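Local coordinates for transcriptional regulator, crp family (Thermotoga maritima, PDB 1O5L), which probably regulates transcription by binding DNA, as a Crp-family protein with a cyclic nucleotide-binding domain and a helix-turn-helix domain, at residues E126-R129 against V130-E133; K112-E115 against L116-F120. All coordinates share one frame; numbering follows the deposited sequence.

In the fold
Both contacts are local ones on helix 114-139, the last helix of the modelled chain, interaction 2 including its N-cap residue. Interaction 2 comes first along the sequence and sets the N-terminal end of that helix, just after helix 103-112; interaction 1 lies further along, in residues 126-133. Their centres are about 20 Å apart and their nearest atoms about 7 Å, with no touch. Each also meets the second subunit of the dimer. The antiparallel strands between residues 23 and 102 precede both helices. This order, a cyclic nucleotide-binding beta domain followed by a long helix at the subunit interface, is the arrangement known from the Crp family, where that helix is the dimerisation helix.

Interaction 1: residues E126-R129 against V130-E133; sequences EHFR and VVSE
Arg129 reaches across one turn of helix 114-139 to Glu133 while its other edge holds Glu126, giving a salt-bridge network of three residues on one helix. The grip on Glu126 is side-on and two-pronged: NH2 of Arg129 meets OE1 of Glu126 at 2.9 Å with an N-H...O angle of 171°, and NE of Arg129 meets OE2 of Glu126 at 3.3 Å. Both acceptors are met on the syn side, and OE1 lies in the guanidinium plane. The bend at chi3 (57°) of the otherwise extended arginine chain swings the guanidinium across the helix, between the two carboxylates. Toward Glu133 the hold is slacker. NH1 of Arg129 lies 3.2 Å from OE1 of Glu133, a salt bridge, and makes a weak hydrogen bond to OE2 of Glu133; the guanidinium and carboxylate planes are 61° apart, so no flat two-pronged pairing forms here.

The tightly packed side is that of Phe128, Val131 and Ser132. CG1 of Val131 stands between its backbone N and carbonyl carbon, which brings it 3.0 Å from Phe128 O and 3.3 Å from His127 O; CD1 of Phe128 is a looser neighbour at 4.4 Å, the methyl lying obliquely to that ring. The backbone here is tied by i to i+4 bonds, such as Ser132 N to Phe128 O at 2.9 Å. Phe128 also meets the ring of Phe78 of the second subunit, and Ser132 packs on that same residue. On the solvent side Val130 and His127 are exposed; Val130 CG2 lies 3.9 Å from Arg129 NH2, and His127 ND1 bonds to Asp123 O. One arginine set between two carboxylates implies that its charge is probably shared unequally, more firmly with Glu126 than with Glu133.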
loop_
_atom_site.group_PDB
_atom_site.type_symbol
_atom_site.label_atom_id
_atom_site.label_comp_id
_atom_site.label_asym_id
_atom_site.label_seq_id
_atom_site.Cartn_x
_atom_site.Cartn_y
_atom_site.Cartn_z
ATOM N N GLU A 126 -5.650 3.445 0.731
ATOM C CA GLU A 126 -6.049 4.780 1.183
ATOM C C GLU A 126 -4.884 5.528 1.820
ATOM O O GLU A 126 -4.711 6.724 1.594
ATOM C CB GLU A 126 -7.252 4.712 2.154
ATOM C CG GLU A 126 -8.600 4.587 1.454
ATOM C CD GLU A 126 -8.822 5.745 0.507
ATOM O OE1 GLU A 126 -8.920 6.884 0.994
ATOM O OE2 GLU A 126 -8.840 5.536 -0.724
ATOM N N HIS A 127 -4.066 4.820 2.596
ATOM C CA HIS A 127 -2.874 5.434 3.177
ATOM C C HIS A 127 -1.862 5.779 2.106
ATOM O O HIS A 127 -1.173 6.786 2.195
ATOM C CB HIS A 127 -2.242 4.538 4.259
ATOM C CG HIS A 127 -2.910 4.644 5.592
ATOM N ND1 HIS A 127 -3.786 3.690 6.063
ATOM C CD2 HIS A 127 -2.870 5.614 6.535
ATOM C CE1 HIS A 127 -4.248 4.063 7.244
ATOM N NE2 HIS A 127 -3.707 5.224 7.553
ATOM N N PHE A 128 -1.744 4.903 1.116
ATOM C CA PHE A 128 -0.872 5.156 -0.016
ATOM C C PHE A 128 -1.300 6.396 -0.818
ATOM O O PHE A 128 -0.479 7.212 -1.176
ATOM C CB PHE A 128 -0.842 3.956 -0.939
ATOM C CG PHE A 128 0.118 4.098 -2.085
ATOM C CD1 PHE A 128 1.451 4.355 -1.869
ATOM C CD2 PHE A 128 -0.312 4.008 -3.378
ATOM C CE1 PHE A 128 2.330 4.475 -2.927
ATOM C CE2 PHE A 128 0.586 4.137 -4.436
ATOM C CZ PHE A 128 1.890 4.358 -4.202
ATOM N N ARG A 129 -2.582 6.488 -1.110
ATOM C CA ARG A 129 -3.123 7.551 -1.950
ATOM C C ARG A 129 -2.878 8.903 -1.298
ATOM O O ARG A 129 -2.488 9.858 -1.946
ATOM C CB ARG A 129 -4.628 7.303 -2.177
ATOM C CG ARG A 129 -5.325 8.288 -3.129
ATOM C CD ARG A 129 -6.834 8.115 -3.202
ATOM N NE ARG A 129 -7.397 8.255 -1.862
ATOM C CZ ARG A 129 -7.533 9.422 -1.213
ATOM N NH1 ARG A 129 -7.155 10.573 -1.777
ATOM N NH2 ARG A 129 -8.047 9.441 0.019
ATOM N N VAL A 130 -3.099 8.950 0.006
ATOM C CA VAL A 130 -2.898 10.158 0.792
ATOM C C VAL A 130 -1.426 10.669 0.774
ATOM O O VAL A 130 -1.188 11.846 0.566
ATOM C CB VAL A 130 -3.392 9.935 2.235
ATOM C CG1 VAL A 130 -2.688 10.858 3.211
ATOM C CG2 VAL A 130 -4.903 10.130 2.299
ATOM N N VAL A 131 -0.472 9.766 0.978
ATOM C CA VAL A 131 0.942 10.129 0.971
ATOM C C VAL A 131 1.397 10.519 -0.471
ATOM O O VAL A 131 2.156 11.468 -0.672
ATOM C CB VAL A 131 1.791 9.016 1.637
ATOM C CG1 VAL A 131 1.694 7.716 0.902
ATOM C CG2 VAL A 131 3.237 9.379 1.662
ATOM N N SER A 132 0.869 9.819 -1.466
ATOM C CA SER A 132 1.194 10.077 -2.861
ATOM C C SER A 132 0.744 11.466 -3.342
ATOM O O SER A 132 1.508 12.173 -4.010
ATOM C CB SER A 132 0.621 8.965 -3.746
ATOM O OG SER A 132 0.830 9.235 -5.138
ATOM N N GLU A 133 -0.482 11.841 -2.988
ATOM C CA GLU A 133 -1.082 13.129 -3.352
ATOM C C GLU A 133 -0.376 14.281 -2.645
ATOM O O GLU A 133 -0.092 15.294 -3.255
ATOM C CB GLU A 133 -2.613 13.142 -3.068
ATOM C CG GLU A 133 -3.416 12.351 -4.118
ATOM C CD GLU A 133 -4.919 12.251 -3.858
ATOM O OE1 GLU A 133 -5.436 12.953 -2.973
ATOM O OE2 GLU A 133 -5.596 11.458 -4.565
#

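Interaction 2: residues K112-E115 against L116-F120; sequences KDRE and LLLFF
Asp113 caps the start of helix 114-139 by offering OD1 to Leu116 N, three residues on: a weak N-cap bond of 3.3 Å at 159°. With CG anti to its own backbone N (chi1 -176°), the carboxylate is carried over the first turn, where its CG also rests 3.7 Å from CB of Leu116; the two side chains cross at about a right angle. The backbone then takes over, Leu117 N bonding to Asp113 O at 3.1 Å and Leu118 N to Arg114 O at 2.8 Å. These i to i+4 bonds, with Phe119 N to Glu115 O, continue the helix from the cap. Replacing Asp113 by an alanine removes OD1, and Leu116 N would probably be left without its capping acceptor and the first turn less firmly closed.

Further out, the side chain of Arg114 approaches Leu118, with CG of Arg114 4.2 Å from CD1 of Leu118, and its guanidinium forms salt bridges to Glu104 and Asp108 of the second subunit. Leu116 packs on Leu109 and Leu110 of helix 103-112, and Phe120 sets its ring edge-to-face with Phe106, joining the capped end to the preceding helix.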
loop_
_atom_site.group_PDB
_atom_site.type_symbol
_atom_site.label_atom_id
_atom_site.label_comp_id
_atom_site.label_asym_id
_atom_site.label_seq_id
_atom_site.Cartn_x
_atom_site.Cartn_y
_atom_site.Cartn_z
ATOM N N LYS A 112 -8.944 -16.564 3.930
ATOM C CA LYS A 112 -10.216 -17.236 4.217
ATOM C C LYS A 112 -11.435 -16.314 4.320
ATOM O O LYS A 112 -12.579 -16.820 4.349
ATOM C CB LYS A 112 -10.086 -18.063 5.498
ATOM N N ASP A 113 -11.207 -14.999 4.380
ATOM C CA ASP A 113 -12.257 -14.004 4.622
ATOM C C ASP A 113 -12.108 -12.814 3.640
ATOM O O ASP A 113 -11.180 -12.014 3.739
ATOM C CB ASP A 113 -12.162 -13.541 6.085
ATOM C CG ASP A 113 -13.256 -12.578 6.502
ATOM O OD1 ASP A 113 -13.985 -12.005 5.654
ATOM O OD2 ASP A 113 -13.437 -12.295 7.705
ATOM N N ARG A 114 -13.037 -12.721 2.697
ATOM C CA ARG A 114 -12.957 -11.749 1.613
ATOM C C ARG A 114 -13.151 -10.325 2.131
ATOM O O ARG A 114 -12.476 -9.385 1.713
ATOM C CB ARG A 114 -14.048 -12.063 0.557
ATOM C CG ARG A 114 -13.907 -11.304 -0.755
ATOM C CD ARG A 114 -15.089 -11.526 -1.669
ATOM N NE ARG A 114 -14.871 -11.130 -3.063
ATOM C CZ ARG A 114 -14.259 -11.883 -3.986
ATOM N NH1 ARG A 114 -13.748 -13.069 -3.647
ATOM N NH2 ARG A 114 -14.150 -11.453 -5.246
ATOM N N GLU A 115 -14.094 -10.184 3.041
ATOM C CA GLU A 115 -14.429 -8.905 3.635
ATOM C C GLU A 115 -13.208 -8.318 4.383
ATOM O O GLU A 115 -12.943 -7.119 4.296
ATOM C CB GLU A 115 -15.715 -9.086 4.485
ATOM C CG GLU A 115 -15.770 -8.337 5.795
ATOM C CD GLU A 115 -17.167 -8.232 6.389
ATOM O OE1 GLU A 115 -17.906 -9.230 6.353
ATOM O OE2 GLU A 115 -17.525 -7.154 6.908
ATOM N N LEU A 116 -12.427 -9.184 5.051
ATOM C CA LEU A 116 -11.184 -8.796 5.703
ATOM C C LEU A 116 -10.097 -8.396 4.700
ATOM O O LEU A 116 -9.423 -7.361 4.857
ATOM C CB LEU A 116 -10.664 -9.942 6.590
ATOM C CG LEU A 116 -9.367 -9.696 7.382
ATOM C CD1 LEU A 116 -9.513 -8.508 8.373
ATOM C CD2 LEU A 116 -8.943 -10.944 8.129
ATOM N N LEU A 117 -9.921 -9.232 3.678
ATOM C CA LEU A 117 -8.944 -8.972 2.623
ATOM C C LEU A 117 -9.214 -7.598 1.982
ATOM O O LEU A 117 -8.304 -6.775 1.821
ATOM C CB LEU A 117 -9.000 -10.087 1.550
ATOM C CG LEU A 117 -8.032 -9.908 0.365
ATOM C CD1 LEU A 117 -6.581 -9.719 0.818
ATOM C CD2 LEU A 117 -8.121 -11.106 -0.572
ATOM N N LEU A 118 -10.468 -7.391 1.592
ATOM C CA LEU A 118 -10.889 -6.135 1.007
ATOM C C LEU A 118 -10.657 -4.943 1.936
ATOM O O LEU A 118 -10.145 -3.924 1.492
ATOM C CB LEU A 118 -12.356 -6.192 0.603
ATOM C CG LEU A 118 -12.595 -6.706 -0.821
ATOM C CD1 LEU A 118 -14.049 -7.084 -0.999
ATOM C CD2 LEU A 118 -12.179 -5.649 -1.826
ATOM N N PHE A 119 -11.039 -5.098 3.211
ATOM C CA PHE A 119 -10.801 -4.082 4.222
ATOM C C PHE A 119 -9.327 -3.700 4.319
ATOM O O PHE A 119 -8.998 -2.517 4.222
ATOM C CB PHE A 119 -11.299 -4.550 5.585
ATOM C CG PHE A 119 -11.017 -3.573 6.690
ATOM C CD1 PHE A 119 -9.804 -3.622 7.392
ATOM C CD2 PHE A 119 -11.941 -2.586 7.014
ATOM C CE1 PHE A 119 -9.523 -2.689 8.406
ATOM C CE2 PHE A 119 -11.677 -1.662 8.044
ATOM C CZ PHE A 119 -10.468 -1.720 8.739
ATOM N N PHE A 120 -8.461 -4.708 4.507
ATOM C CA PHE A 120 -7.006 -4.544 4.567
ATOM C C PHE A 120 -6.420 -3.882 3.312
ATOM O O PHE A 120 -5.617 -2.941 3.413
ATOM C CB PHE A 120 -6.311 -5.912 4.802
ATOM C CG PHE A 120 -4.820 -5.798 5.035
ATOM C CD1 PHE A 120 -4.338 -5.187 6.179
ATOM C CD2 PHE A 120 -3.922 -6.229 4.099
ATOM C CE1 PHE A 120 -2.996 -5.033 6.399
ATOM C CE2 PHE A 120 -2.537 -6.081 4.323
ATOM C CZ PHE A 120 -2.096 -5.482 5.486
#